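Local coordinates for putative aspartate aminotransferase (Thermus thermophilus, PDB 1IUG) that catalyses the pyridoxal-phosphate-dependent transfer of an amino group from aspartate to 2-oxoglutarate, as a class-V aminotransferase, at the interface of chains A and B. Numbering follows the deposited sequence. Chains: chain A/B, putative aspartate aminotransferase.

The interface of chains A and B. Residues chain A 9-10, 12, 190-191; chain B 24-25, 230-231, 234.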
loop_
_atom_site.group_PDB
_atom_site.type_symbol
_atom_site.label_atom_id
_atom_site.label_comp_id
_atom_site.label_asym_id
_atom_site.label_seq_id
_atom_site.Cartn_x
_atom_site.Cartn_y
_atom_site.Cartn_z
ATOM N N PRO A 9 14.403 4.499 -1.001
ATOM C CA PRO A 9 14.283 4.317 0.451
ATOM C C PRO A 9 15.540 4.795 1.173
ATOM O O PRO A 9 16.582 5.032 0.548
ATOM C CB PRO A 9 14.112 2.803 0.586
ATOM C CG PRO A 9 13.397 2.437 -0.677
ATOM C CD PRO A 9 14.185 3.216 -1.693
ATOM N N VAL A 10 15.444 4.929 2.488
ATOM C CA VAL A 10 16.570 5.396 3.282
ATOM C C VAL A 10 16.965 4.460 4.414
ATOM O O VAL A 10 16.307 3.453 4.682
ATOM C CB VAL A 10 16.281 6.783 3.921
ATOM C CG1 VAL A 10 15.993 7.830 2.844
ATOM C CG2 VAL A 10 15.119 6.677 4.909
ATOM N N LEU A 12 17.125 3.177 7.846
ATOM C CA LEU A 12 16.082 3.183 8.864
ATOM C C LEU A 12 16.462 3.665 10.257
ATOM O O LEU A 12 17.550 3.395 10.762
ATOM C CB LEU A 12 15.427 1.803 8.967
ATOM C CG LEU A 12 14.729 1.259 7.719
ATOM C CD1 LEU A 12 14.051 -0.066 8.063
ATOM C CD2 LEU A 12 13.706 2.267 7.194
ATOM N N PRO A 190 10.095 2.360 6.439
ATOM C CA PRO A 190 10.041 1.546 5.221
ATOM C C PRO A 190 8.954 2.067 4.271
ATOM O O PRO A 190 8.085 2.846 4.679
ATOM C CB PRO A 190 9.651 0.159 5.753
ATOM C CG PRO A 190 10.101 0.178 7.185
ATOM C CD PRO A 190 9.720 1.560 7.620
ATOM N N PRO A 191 9.031 1.692 2.979
ATOM C CA PRO A 191 8.045 2.107 1.972
ATOM C C PRO A 191 6.743 1.384 2.312
ATOM O O PRO A 191 6.782 0.303 2.903
ATOM C CB PRO A 191 8.620 1.539 0.673
ATOM C CG PRO A 191 10.085 1.430 0.946
ATOM C CD PRO A 191 10.131 0.937 2.356
ATOM N N GLN B 24 17.274 -1.861 5.662
ATOM C CA GLN B 24 16.559 -1.419 4.469
ATOM C C GLN B 24 17.331 -1.629 3.165
ATOM O O GLN B 24 18.517 -1.311 3.069
ATOM C CB GLN B 24 16.183 0.060 4.597
ATOM C CG GLN B 24 15.298 0.586 3.472
ATOM C CD GLN B 24 13.916 -0.032 3.478
ATOM O OE1 GLN B 24 13.462 -0.591 2.477
ATOM N NE2 GLN B 24 13.235 0.067 4.610
ATOM N N LEU B 25 16.642 -2.178 2.170
ATOM C CA LEU B 25 17.225 -2.415 0.853
ATOM C C LEU B 25 16.618 -1.417 -0.121
ATOM O O LEU B 25 15.444 -1.070 0.002
ATOM C CB LEU B 25 16.895 -3.826 0.351
ATOM C CG LEU B 25 17.425 -5.069 1.067
ATOM C CD1 LEU B 25 16.875 -6.312 0.376
ATOM C CD2 LEU B 25 18.944 -5.079 1.055
ATOM N N THR B 230 7.761 2.796 -5.944
ATOM C CA THR B 230 8.500 2.140 -4.870
ATOM C C THR B 230 7.579 1.122 -4.191
ATOM O O THR B 230 6.490 1.469 -3.736
ATOM C CB THR B 230 9.008 3.151 -3.812
ATOM O OG1 THR B 230 9.781 4.175 -4.449
ATOM C CG2 THR B 230 9.886 2.458 -2.794
ATOM N N PRO B 231 7.966 -0.164 -4.201
ATOM C CA PRO B 231 7.165 -1.217 -3.577
ATOM C C PRO B 231 7.538 -1.371 -2.105
ATOM O O PRO B 231 8.599 -0.917 -1.686
ATOM C CB PRO B 231 7.595 -2.454 -4.355
ATOM C CG PRO B 231 9.061 -2.221 -4.511
ATOM C CD PRO B 231 9.115 -0.748 -4.921
ATOM N N ASN B 234 10.323 -4.459 1.918
ATOM C CA ASN B 234 10.523 -5.186 3.173
ATOM C C ASN B 234 9.491 -6.320 3.299
ATOM O O ASN B 234 9.817 -7.431 3.713
ATOM C CB ASN B 234 10.416 -4.239 4.377
ATOM C CG ASN B 234 11.237 -2.958 4.201
ATOM O OD1 ASN B 234 11.032 -2.205 3.251
ATOM N ND2 ASN B 234 12.149 -2.698 5.135
HETATM O O HOH W 1 18.180 0.542 7.393
HETATM O O HOH W 2 7.931 -2.291 3.331
#
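The carboxamide of B:Gln24 has CB of A:Pro9 over one face, toward the oxygen side and 3.9 Å from OE1 of B:Gln24, and meets A:Leu12 at its NE2 edge. Off the OE1/NE2 end, displaced to the side away from A:Pro9, lies the amide of B:Asn234 from the same chain, its plane turned by roughly 60°; this second flat group receives A:Pro190 over one face, the ring CB standing 3.8 Å from CG of B:Asn234. In this class-V aminotransferase the interface is two-fold symmetric and is probably the dimer typical of fold-type I enzymes. The A:Pro190–A:Pro191 pair belongs to the segment following the cofactor-bearing A:Lys185, while A:Pro9, which follows a cis peptide, lies near the N-terminus.

With CG anti to its backbone N (chi1 -174°) and a bend at chi2, B:Gln24 presents a methylene at which the A:Val10 carbonyl points, its O 3.3 Å from CG of B:Gln24. The side chain of A:Leu12 crosses it at about a right angle, placing CD2 3.4 Å from NE2 of B:Gln24. A:Pro191 comes tip to tip with B:Gln24, its CD 3.7 Å from the amide OE1. An alanine in place of B:Gln24 would probably open a gap between A:Pro9 and A:Leu12 and deprive the A:Pro191 ring of its tip-to-tip neighbour.

No direct polar bond crosses this patch; water supplies the links. One water joins the backbone N atoms of A:Leu12 and B:Gln24, and another joins OD1 of B:Asn234, at the start of helix 233-246, to the carbonyl O of A:Pro191. Farther along, CB of A:Pro191 packs 3.8 Å from the methyl CG2 of B:Thr230 and touches the B:Pro231 carbonyl.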